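Local coordinates for Aureochrome1-like protein (Ochromonas danica, PDB 6I20) that binds flavin mononucleotide in a PAS-fold LOV domain and probably serves as a blue-light sensor, at residues F18-P23 with P29-S34; T41-S46 with C53-G58; V82-N85 with S91-W94. All coordinates share one frame; numbering follows the deposited sequence. Where two conformers were deposited one is given.

Contact 1. Residues F18-P23 with P29-S34. With FMN (flavin mononucleotide), chain E.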
loop_
_atom_site.group_PDB
_atom_site.type_symbol
_atom_site.label_atom_id
_atom_site.label_comp_id
_atom_site.label_asym_id
_atom_site.label_seq_id
_atom_site.Cartn_x
_atom_site.Cartn_y
_atom_site.Cartn_z
ATOM N N PHE A 18 -1.442 -6.663 -2.462
ATOM C CA PHE A 18 -0.846 -5.489 -3.023
ATOM C C PHE A 18 -1.874 -4.714 -3.821
ATOM O O PHE A 18 -2.916 -5.250 -4.223
ATOM C CB PHE A 18 0.385 -5.849 -3.897
ATOM C CG PHE A 18 0.040 -6.596 -5.162
ATOM C CD1 PHE A 18 -0.104 -7.984 -5.131
ATOM C CD2 PHE A 18 -0.219 -5.919 -6.365
ATOM C CE1 PHE A 18 -0.452 -8.689 -6.280
ATOM C CE2 PHE A 18 -0.578 -6.635 -7.509
ATOM C CZ PHE A 18 -0.724 -8.012 -7.447
ATOM N N VAL A 19 -1.504 -3.450 -4.072
ATOM C CA VAL A 19 -2.223 -2.563 -4.966
ATOM C C VAL A 19 -1.239 -1.821 -5.849
ATOM O O VAL A 19 -0.053 -1.717 -5.527
ATOM C CB VAL A 19 -3.092 -1.512 -4.222
ATOM C CG1 VAL A 19 -4.137 -2.196 -3.365
ATOM C CG2 VAL A 19 -2.260 -0.578 -3.416
ATOM N N ILE A 20 -1.745 -1.337 -6.972
ATOM C CA ILE A 20 -1.020 -0.464 -7.893
ATOM C C ILE A 20 -1.805 0.848 -7.979
ATOM O O ILE A 20 -3.033 0.802 -8.182
ATOM C CB ILE A 20 -0.944 -1.096 -9.310
ATOM C CG1 ILE A 20 -0.419 -2.537 -9.222
ATOM C CG2 ILE A 20 -0.073 -0.240 -10.199
ATOM C CD1 ILE A 20 0.965 -2.630 -8.628
ATOM N N SER A 21 -1.113 1.989 -7.848
ATOM C CA SER A 21 -1.759 3.294 -7.992
ATOM C C SER A 21 -1.223 3.999 -9.226
ATOM O O SER A 21 -0.181 3.605 -9.784
ATOM C CB SER A 21 -1.531 4.189 -6.771
ATOM O OG SER A 21 -0.210 4.746 -6.771
ATOM N N ASP A 22 -1.922 5.023 -9.670
ATOM C CA ASP A 22 -1.535 5.825 -10.828
ATOM C C ASP A 22 -1.478 7.303 -10.468
ATOM O O ASP A 22 -2.520 7.948 -10.352
ATOM C CB ASP A 22 -2.498 5.596 -12.000
ATOM C CG ASP A 22 -2.066 6.298 -13.298
ATOM O OD1 ASP A 22 -1.247 7.234 -13.270
ATOM O OD2 ASP A 22 -2.566 5.898 -14.378
ATOM N N PRO A 23 -0.271 7.867 -10.319
ATOM C CA PRO A 23 -0.153 9.241 -9.865
ATOM C C PRO A 23 -0.576 10.296 -10.875
ATOM O O PRO A 23 -0.716 11.446 -10.513
ATOM C CB PRO A 23 1.307 9.377 -9.505
ATOM C CG PRO A 23 1.994 8.392 -10.411
ATOM C CD PRO A 23 1.059 7.228 -10.498
ATOM N N PRO A 29 -5.016 7.336 -7.270
ATOM C CA PRO A 29 -5.867 6.236 -6.855
ATOM C C PRO A 29 -5.363 4.859 -7.270
ATOM O O PRO A 29 -4.545 4.715 -8.198
ATOM C CB PRO A 29 -7.143 6.527 -7.589
ATOM C CG PRO A 29 -6.684 7.111 -8.880
ATOM C CD PRO A 29 -5.544 7.992 -8.460
ATOM N N ILE A 30 -5.933 3.868 -6.633
ATOM C CA ILE A 30 -5.706 2.469 -6.945
ATOM C C ILE A 30 -6.295 2.160 -8.330
ATOM O O ILE A 30 -7.465 2.452 -8.611
ATOM C CB ILE A 30 -6.350 1.563 -5.903
ATOM C CG1 ILE A 30 -5.765 1.752 -4.521
ATOM C CG2 ILE A 30 -6.292 0.097 -6.308
ATOM C CD1 ILE A 30 -6.664 1.137 -3.442
ATOM N N VAL A 31 -5.476 1.523 -9.187
ATOM C CA VAL A 31 -5.888 1.051 -10.512
ATOM C C VAL A 31 -5.855 -0.498 -10.602
ATOM O O VAL A 31 -6.356 -1.042 -11.600
ATOM C CB VAL A 31 -5.101 1.670 -11.691
ATOM C CG1 VAL A 31 -5.399 3.157 -11.815
ATOM C CG2 VAL A 31 -3.612 1.387 -11.552
ATOM N N TYR A 32 -5.329 -1.187 -9.591
ATOM C CA TYR A 32 -5.336 -2.639 -9.561
ATOM C C TYR A 32 -5.227 -3.025 -8.082
ATOM O O TYR A 32 -4.394 -2.447 -7.346
ATOM C CB TYR A 32 -4.122 -3.232 -10.332
ATOM C CG TYR A 32 -4.200 -4.725 -10.430
ATOM C CD1 TYR A 32 -3.688 -5.532 -9.416
ATOM C CD2 TYR A 32 -4.835 -5.333 -11.526
ATOM C CE1 TYR A 32 -3.824 -6.935 -9.469
ATOM C CE2 TYR A 32 -4.961 -6.705 -11.607
ATOM C CZ TYR A 32 -4.470 -7.491 -10.570
ATOM O OH TYR A 32 -4.612 -8.874 -10.672
ATOM N N ALA A 33 -6.012 -4.006 -7.645
ATOM C CA ALA A 33 -5.908 -4.518 -6.265
ATOM C C ALA A 33 -5.973 -6.011 -6.299
ATOM O O ALA A 33 -6.818 -6.588 -6.983
ATOM C CB ALA A 33 -7.033 -3.977 -5.385
ATOM N N SER A 34 -5.059 -6.654 -5.578
ATOM C CA SER A 34 -5.059 -8.112 -5.554
ATOM C C SER A 34 -6.137 -8.713 -4.694
ATOM O O SER A 34 -6.634 -8.072 -3.751
ATOM C CB SER A 34 -3.721 -8.668 -5.072
ATOM O OG SER A 34 -3.561 -8.504 -3.680
HETATM N N1 FMN E . -1.788 3.856 3.253
HETATM C C2 FMN E . -2.220 2.977 4.183
HETATM O O2 FMN E . -2.564 3.423 5.302
HETATM N N3 FMN E . -2.318 1.644 3.959
HETATM C C4 FMN E . -1.955 1.084 2.766
HETATM O O4 FMN E . -1.994 -0.168 2.621
HETATM C C4A FMN E . -1.525 1.970 1.738
HETATM N N5 FMN E . -1.170 1.474 0.510
HETATM C C5A FMN E . -0.684 2.348 -0.405
HETATM C C6 FMN E . -0.285 1.878 -1.675
HETATM C C7 FMN E . 0.207 2.708 -2.628
HETATM C C7M FMN E . 0.667 2.153 -3.995
HETATM C C8 FMN E . 0.334 4.116 -2.373
HETATM C C8M FMN E . 0.889 5.040 -3.408
HETATM C C9 FMN E . -0.050 4.601 -1.146
HETATM C C9A FMN E . -0.531 3.768 -0.145
HETATM N N10 FMN E . -0.985 4.281 1.097
HETATM C C10 FMN E . -1.410 3.391 2.041
HETATM C "C1'" FMN E . -0.775 5.677 1.461
HETATM C "C2'" FMN E . -1.906 6.644 1.097
HETATM O "O2'" FMN E . -2.475 6.228 -0.153
HETATM C "C3'" FMN E . -1.340 8.048 0.950
HETATM O "O3'" FMN E . -0.256 8.087 0.006
HETATM C "C4'" FMN E . -0.877 8.685 2.240
HETATM O "O4'" FMN E . -1.956 8.603 3.188
HETATM C "C5'" FMN E . -0.531 10.196 2.018
HETATM O "O5'" FMN E . -1.482 10.803 1.081
HETATM P P FMN E . -1.694 12.398 1.194
HETATM O O1P FMN E . -2.748 12.745 0.217
HETATM O O2P FMN E . -2.078 12.667 2.590
HETATM O O3P FMN E . -0.321 12.962 0.850
#
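Phe18 and Ser34 grip each other twice through polar atoms: Ser34 N reaches Phe18 O at 2.9 Å in an almost straight bond, and Phe18 N gives a hydrogen bond to Ser34 OG at 3.1 Å. Between them Ser34 CB sits over one face of the Phe18 ring, off toward its rim, a CH-pi contact with CB 3.9 Å from the ring centroid. With chi1 at 68°, Phe18 CG lies between its own N and carbonyl carbon, a turn that swings the ring alongside the neighbouring strand. There it meets Tyr32, the two planes only 14° apart but slid so far that they barely overlap; CE2 touches Tyr32 CE1 at 3.8 Å. The Ile20 side chain shares this face with Tyr32. On the other face Val19 CG1 meets Ala33 CB, while Val19 CG2 rests 3.6 Å from FMN C6 at the dimethylbenzene end of the flavin. The backbone ladder slips by one residue at Ile20, whose O takes Val31 N at 2.7 Å and, weakly, Tyr32 N. Past the slip, Asp22 N bonds to Pro29 O. Further out, Ser34 OG, at the N-cap of helix 35-41, also bonds to Phe37 N and to Gln16 O, and helix 6-13 packs Val8 and Leu11 against Phe18. Strand 18-21 continues the sheet on its other edge by bonding to strand 109-119. Val31 and Tyr32 opposite Ile20 make a classic beta bulge in the antiparallel hairpin that opens the PAS-fold sheet, with one face turned to the flavin.

Contact 2. Residues T41-S46 with C53-G58. With FMN (flavin mononucleotide), chain E.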
loop_
_atom_site.group_PDB
_atom_site.type_symbol
_atom_site.label_atom_id
_atom_site.label_comp_id
_atom_site.label_asym_id
_atom_site.label_seq_id
_atom_site.Cartn_x
_atom_site.Cartn_y
_atom_site.Cartn_z
ATOM N N THR A 41 -8.472 -6.536 3.806
ATOM C CA THR A 41 -9.154 -5.311 4.177
ATOM C C THR A 41 -10.665 -5.437 4.281
ATOM O O THR A 41 -11.303 -4.548 4.911
ATOM C CB THR A 41 -8.825 -4.185 3.190
ATOM O OG1 THR A 41 -9.410 -4.472 1.907
ATOM C CG2 THR A 41 -7.354 -3.924 3.098
ATOM N N GLY A 42 -11.263 -6.479 3.710
ATOM C CA GLY A 42 -12.719 -6.635 3.702
ATOM C C GLY A 42 -13.493 -5.873 2.642
ATOM O O GLY A 42 -14.724 -5.967 2.606
ATOM N N TYR A 43 -12.813 -5.116 1.774
ATOM C CA TYR A 43 -13.467 -4.348 0.731
ATOM C C TYR A 43 -13.616 -5.163 -0.531
ATOM O O TYR A 43 -12.747 -6.004 -0.819
ATOM C CB TYR A 43 -12.691 -3.054 0.420
ATOM C CG TYR A 43 -12.769 -2.027 1.528
ATOM C CD1 TYR A 43 -13.795 -1.101 1.559
ATOM C CD2 TYR A 43 -11.851 -2.000 2.572
ATOM C CE1 TYR A 43 -13.885 -0.176 2.584
ATOM C CE2 TYR A 43 -11.936 -1.071 3.587
ATOM C CZ TYR A 43 -12.971 -0.169 3.599
ATOM O OH TYR A 43 -13.077 0.744 4.608
ATOM N N ALA A 44 -14.685 -4.950 -1.281
ATOM C CA ALA A 44 -14.846 -5.483 -2.617
ATOM C C ALA A 44 -13.983 -4.692 -3.581
ATOM O O ALA A 44 -13.684 -3.507 -3.397
ATOM C CB ALA A 44 -16.301 -5.446 -3.051
ATOM N N LEU A 45 -13.590 -5.336 -4.677
ATOM C CA LEU A 45 -12.767 -4.654 -5.685
ATOM C C LEU A 45 -13.432 -3.348 -6.182
ATOM O O LEU A 45 -12.766 -2.318 -6.350
ATOM C CB LEU A 45 -12.505 -5.577 -6.894
ATOM C CG LEU A 45 -11.548 -5.025 -7.946
ATOM C CD1 LEU A 45 -10.158 -4.711 -7.383
ATOM C CD2 LEU A 45 -11.435 -6.038 -9.079
ATOM N N SER A 46 -14.747 -3.403 -6.361
ATOM C CA SER A 46 -15.529 -2.257 -6.823
ATOM C C SER A 46 -15.574 -1.117 -5.812
ATOM O O SER A 46 -16.011 -0.019 -6.192
ATOM C CB SER A 46 -16.946 -2.742 -7.129
ATOM O OG SER A 46 -17.463 -3.396 -5.988
ATOM N N CYS A 53 -5.642 4.969 -1.234
ATOM C CA CYS A 53 -5.577 3.956 -0.172
ATOM C C CYS A 53 -5.685 4.501 1.297
ATOM O O CYS A 53 -5.796 3.717 2.238
ATOM C CB CYS A 53 -4.320 3.072 -0.385
ATOM S SG CYS A 53 -4.560 1.321 -0.089
ATOM N N ARG A 54 -5.739 5.830 1.460
ATOM C CA ARG A 54 -5.881 6.394 2.778
ATOM C C ARG A 54 -7.170 5.975 3.458
ATOM O O ARG A 54 -7.322 6.218 4.659
ATOM C CB ARG A 54 -5.760 7.912 2.760
ATOM C CG ARG A 54 -6.981 8.634 2.258
ATOM C CD ARG A 54 -6.864 10.142 2.406
ATOM N NE ARG A 54 -5.865 10.730 1.547
ATOM C CZ ARG A 54 -6.049 11.025 0.267
ATOM N NH1 ARG A 54 -7.211 10.829 -0.337
ATOM N NH2 ARG A 54 -5.039 11.531 -0.435
ATOM N N PHE A 55 -8.141 5.423 2.736
ATOM C CA PHE A 55 -9.345 4.894 3.382
ATOM C C PHE A 55 -9.100 3.829 4.444
ATOM O O PHE A 55 -9.967 3.513 5.256
ATOM C CB PHE A 55 -10.424 4.420 2.367
ATOM C CG PHE A 55 -10.017 3.217 1.542
ATOM C CD1 PHE A 55 -10.107 1.937 2.062
ATOM C CD2 PHE A 55 -9.551 3.367 0.242
ATOM C CE1 PHE A 55 -9.730 0.851 1.303
ATOM C CE2 PHE A 55 -9.150 2.271 -0.504
ATOM C CZ PHE A 55 -9.212 1.018 0.033
ATOM N N LEU A 56 -7.896 3.261 4.409
ATOM C CA LEU A 56 -7.467 2.293 5.447
ATOM C C LEU A 56 -7.050 2.921 6.756
ATOM O O LEU A 56 -6.851 2.226 7.742
ATOM C CB LEU A 56 -6.362 1.393 4.905
ATOM C CG LEU A 56 -6.733 0.494 3.751
ATOM C CD1 LEU A 56 -5.508 -0.308 3.312
ATOM C CD2 LEU A 56 -7.871 -0.459 4.093
ATOM N N GLN A 57 -6.932 4.253 6.782
ATOM C CA GLN A 57 -6.438 4.929 7.985
ATOM C C GLN A 57 -7.595 5.404 8.859
ATOM O O GLN A 57 -8.696 5.617 8.365
ATOM C CB GLN A 57 -5.570 6.105 7.573
ATOM C CG GLN A 57 -4.345 5.677 6.746
ATOM C CD GLN A 57 -3.698 6.805 5.985
ATOM O OE1 GLN A 57 -3.983 8.001 6.213
ATOM N NE2 GLN A 57 -2.774 6.444 5.063
ATOM N N GLY A 58 -7.316 5.586 10.131
ATOM C CA GLY A 58 -8.347 6.013 11.078
ATOM C C GLY A 58 -7.738 6.688 12.268
ATOM O O GLY A 58 -6.549 7.033 12.280
HETATM N N1 FMN E . -1.788 3.856 3.253
HETATM C C2 FMN E . -2.220 2.977 4.183
HETATM O O2 FMN E . -2.564 3.423 5.302
HETATM N N3 FMN E . -2.318 1.644 3.959
HETATM C C4 FMN E . -1.955 1.084 2.766
HETATM O O4 FMN E . -1.994 -0.168 2.621
HETATM C C4A FMN E . -1.525 1.970 1.738
HETATM N N5 FMN E . -1.170 1.474 0.510
HETATM C C5A FMN E . -0.684 2.348 -0.405
HETATM C C6 FMN E . -0.285 1.878 -1.675
HETATM C C7 FMN E . 0.207 2.708 -2.628
HETATM C C7M FMN E . 0.667 2.153 -3.995
HETATM C C8 FMN E . 0.334 4.116 -2.373
HETATM C C8M FMN E . 0.889 5.040 -3.408
HETATM C C9 FMN E . -0.050 4.601 -1.146
HETATM C C9A FMN E . -0.531 3.768 -0.145
HETATM N N10 FMN E . -0.985 4.281 1.097
HETATM C C10 FMN E . -1.410 3.391 2.041
HETATM C "C1'" FMN E . -0.775 5.677 1.461
HETATM C "C2'" FMN E . -1.906 6.644 1.097
HETATM O "O2'" FMN E . -2.475 6.228 -0.153
HETATM C "C3'" FMN E . -1.340 8.048 0.950
HETATM O "O3'" FMN E . -0.256 8.087 0.006
HETATM C "C4'" FMN E . -0.877 8.685 2.240
HETATM O "O4'" FMN E . -1.956 8.603 3.188
HETATM C "C5'" FMN E . -0.531 10.196 2.018
HETATM O "O5'" FMN E . -1.482 10.803 1.081
HETATM P P FMN E . -1.694 12.398 1.194
HETATM O O1P FMN E . -2.748 12.745 0.217
HETATM O O2P FMN E . -2.078 12.667 2.590
HETATM O O3P FMN E . -0.321 12.962 0.850
HETATM O O HOH W 1 -11.102 1.163 6.265
#
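In this PAS domain the short 3-10 segment 53-56 carries the flavin-facing cysteine, and its outer side packs against the turn after helix 35-41, where Tyr43 and Phe55 form a T-shaped pair. The Phe55 edge points at the Tyr43 face, centroids 4.9 Å apart and planes at 67°, with Phe55 CE1 above the rim of the tyrosine ring, 3.7 Å from Tyr43 CE2. A water ties the same two residues: it accepts from Tyr43 OH at 2.6 Å and donates to Phe55 O. A phenylalanine in place of Tyr43 would probably keep the ring pair but leave that water, and Phe55 O behind it, without their link to this turn. Leu56 spans both sides, CD2 meeting Thr41 CG2 at 3.6 Å while CD1 lies near FMN O4. The sequence Asn-Cys-Arg-Phe-Leu-Gln identifies the segment as the LOV-domain flavin motif, and in one of its two conformers Cys53 SG lies 3.4 Å from FMN N5. Two residues of the motif hold the cofactor by polar ends: Arg54 NH2 bonds to phosphate O1P at 2.7 Å, its NH1 forming a salt bridge with Asp27, and Gln57 NE2 is shared between FMN O4' and O2, each 3.0 Å away.

Contact 3. Residues V82-N85 with S91-W94. With FMN (flavin mononucleotide), chain E.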
loop_
_atom_site.group_PDB
_atom_site.type_symbol
_atom_site.label_atom_id
_atom_site.label_comp_id
_atom_site.label_asym_id
_atom_site.label_seq_id
_atom_site.Cartn_x
_atom_site.Cartn_y
_atom_site.Cartn_z
ATOM N N VAL A 82 5.393 0.818 9.304
ATOM C CA VAL A 82 4.417 -0.019 9.995
ATOM C C VAL A 82 3.390 0.955 10.567
ATOM O O VAL A 82 3.758 1.895 11.275
ATOM C CB VAL A 82 5.044 -0.895 11.096
ATOM C CG1 VAL A 82 3.970 -1.587 11.906
ATOM C CG2 VAL A 82 5.930 -1.943 10.428
ATOM N N LEU A 83 2.135 0.713 10.253
ATOM C CA LEU A 83 1.069 1.604 10.748
ATOM C C LEU A 83 -0.214 0.843 10.946
ATOM O O LEU A 83 -0.450 -0.203 10.361
ATOM C CB LEU A 83 0.897 2.814 9.830
ATOM C CG LEU A 83 0.039 2.684 8.581
ATOM C CD1 LEU A 83 -0.063 4.037 7.859
ATOM C CD2 LEU A 83 0.551 1.652 7.585
ATOM N N LEU A 84 -1.080 1.431 11.788
ATOM C CA LEU A 84 -2.368 0.825 12.075
ATOM C C LEU A 84 -3.360 1.138 10.970
ATOM O O LEU A 84 -3.502 2.298 10.578
ATOM C CB LEU A 84 -2.875 1.340 13.419
ATOM C CG LEU A 84 -4.034 0.527 14.004
ATOM C CD1 LEU A 84 -3.556 -0.815 14.553
ATOM C CD2 LEU A 84 -4.766 1.322 15.092
ATOM N N ASN A 85 -4.020 0.108 10.476
ATOM C CA ASN A 85 -5.036 0.268 9.448
ATOM C C ASN A 85 -6.335 -0.394 9.927
ATOM O O ASN A 85 -6.383 -1.126 10.909
ATOM C CB ASN A 85 -4.599 -0.367 8.120
ATOM C CG ASN A 85 -3.719 0.499 7.246
ATOM O OD1 ASN A 85 -3.338 -0.001 6.158
ATOM N ND2 ASN A 85 -3.450 1.756 7.579
ATOM N N SER A 91 -12.516 -3.200 12.283
ATOM C CA SER A 91 -11.471 -3.886 13.022
ATOM C C SER A 91 -10.112 -3.364 12.533
ATOM O O SER A 91 -9.985 -2.929 11.389
ATOM C CB SER A 91 -11.579 -5.412 12.851
ATOM O OG SER A 91 -11.402 -5.851 11.514
ATOM N N THR A 92 -9.124 -3.437 13.412
ATOM C CA THR A 92 -7.803 -2.900 13.107
ATOM C C THR A 92 -6.763 -3.979 12.964
ATOM O O THR A 92 -6.913 -5.082 13.492
ATOM C CB THR A 92 -7.331 -1.885 14.143
ATOM O OG1 THR A 92 -7.287 -2.475 15.439
ATOM C CG2 THR A 92 -8.292 -0.674 14.184
ATOM N N PHE A 93 -5.705 -3.629 12.245
ATOM C CA PHE A 93 -4.555 -4.506 12.090
ATOM C C PHE A 93 -3.337 -3.648 11.882
ATOM O O PHE A 93 -3.431 -2.542 11.366
ATOM C CB PHE A 93 -4.751 -5.494 10.935
ATOM C CG PHE A 93 -4.850 -4.882 9.571
ATOM C CD1 PHE A 93 -6.063 -4.380 9.107
ATOM C CD2 PHE A 93 -3.752 -4.802 8.715
ATOM C CE1 PHE A 93 -6.191 -3.821 7.841
ATOM C CE2 PHE A 93 -3.884 -4.253 7.446
ATOM C CZ PHE A 93 -5.092 -3.760 7.009
ATOM N N TRP A 94 -2.181 -4.198 12.246
ATOM C CA TRP A 94 -0.903 -3.539 11.941
ATOM C C TRP A 94 -0.449 -3.971 10.557
ATOM O O TRP A 94 -0.435 -5.167 10.254
ATOM C CB TRP A 94 0.154 -3.871 12.989
ATOM C CG TRP A 94 -0.111 -3.201 14.293
ATOM C CD1 TRP A 94 -0.793 -3.706 15.366
ATOM C CD2 TRP A 94 0.225 -1.862 14.624
ATOM N NE1 TRP A 94 -0.859 -2.766 16.365
ATOM C CE2 TRP A 94 -0.245 -1.624 15.937
ATOM C CE3 TRP A 94 0.880 -0.838 13.948
ATOM C CZ2 TRP A 94 -0.050 -0.415 16.577
ATOM C CZ3 TRP A 94 1.113 0.330 14.585
ATOM C CH2 TRP A 94 0.651 0.540 15.891
HETATM N N1 FMN E . -1.788 3.856 3.253
HETATM C C2 FMN E . -2.220 2.977 4.183
HETATM O O2 FMN E . -2.564 3.423 5.302
HETATM N N3 FMN E . -2.318 1.644 3.959
HETATM C C4 FMN E . -1.955 1.084 2.766
HETATM O O4 FMN E . -1.994 -0.168 2.621
HETATM C C4A FMN E . -1.525 1.970 1.738
HETATM N N5 FMN E . -1.170 1.474 0.510
HETATM C C5A FMN E . -0.684 2.348 -0.405
HETATM C C6 FMN E . -0.285 1.878 -1.675
HETATM C C7 FMN E . 0.207 2.708 -2.628
HETATM C C7M FMN E . 0.667 2.153 -3.995
HETATM C C8 FMN E . 0.334 4.116 -2.373
HETATM C C8M FMN E . 0.889 5.040 -3.408
HETATM C C9 FMN E . -0.050 4.601 -1.146
HETATM C C9A FMN E . -0.531 3.768 -0.145
HETATM N N10 FMN E . -0.985 4.281 1.097
HETATM C C10 FMN E . -1.410 3.391 2.041
HETATM C "C1'" FMN E . -0.775 5.677 1.461
HETATM C "C2'" FMN E . -1.906 6.644 1.097
HETATM O "O2'" FMN E . -2.475 6.228 -0.153
HETATM C "C3'" FMN E . -1.340 8.048 0.950
HETATM O "O3'" FMN E . -0.256 8.087 0.006
HETATM C "C4'" FMN E . -0.877 8.685 2.240
HETATM O "O4'" FMN E . -1.956 8.603 3.188
HETATM C "C5'" FMN E . -0.531 10.196 2.018
HETATM O "O5'" FMN E . -1.482 10.803 1.081
HETATM P P FMN E . -1.694 12.398 1.194
HETATM O O1P FMN E . -2.748 12.745 0.217
HETATM O O2P FMN E . -2.078 12.667 2.590
HETATM O O3P FMN E . -0.321 12.962 0.850
#
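Asn85 CB lies over one face of the Phe93 ring, 4.0 Å from its centroid and nearest to CZ, so the side chain starts out braced by its cross-strand partner. Beyond CB, chi1 of -84° sets CG beside the backbone N and opposite the carbonyl carbon, and the amide runs out to the pyrimidine end of the flavin. OD1 receives FMN N3 at 2.9 Å in a nearly straight bond of 177°, and also takes a hydrogen bond from Asn95 ND2. On the other branch, ND2 donates to FMN O2 at 3.0 Å and turns back to Leu84 O, which it approaches from above the carbonyl plane. The backbone beneath is pinned by a hydrogen-bonded antiparallel pair, Asn85 N to Phe93 O and Phe93 N to Asn85 O, both 2.9 Å long. On the opposite face of the strands Leu84 CD1 stands over the five-membered ring of Trp94, 3.8 Å from its centroid, and Val82 CG1 comes to Trp94 CE3 at 3.8 Å. Helix 121-130 packs on this face, with Ala124 against both Val82 and Trp94. This hairpin joins strand 79-86, at one edge of the PAS sheet, to strand 92-103. Because Asn85 accepts from N3 through one branch and donates to O2 through the other, its amide reads the imide side of the flavin ring. The bond from Asn95 to OD1 and the one from ND2 to Leu84 O would both be expected to resist an amide flip, which would set oxygen against O2 and NH2 against the N3 proton.

All three contacts border one FMN. Contact 1 meets the dimethylbenzene end, contact 2 brings the cysteine to the ring and reaches the ribityl chain and phosphate, and contact 3 takes the pyrimidine end, which contact 2 also reaches: Gln57 and Asn85 both donate to O2. Contacts 1 and 3 lie toward the two edges of the sheet, centres 19 Å apart and nearest atoms about 10 Å apart, so they do not touch. Contact 2 lies between, its centre 12 Å from each: Ile30 CD1 packs on Phe55 CE2 at 4.0 Å, and Leu56 O approaches Asn85 ND2 at 3.4 Å. Arg70, Asn52 and Gln116 add further hydrogen bonds to the flavin.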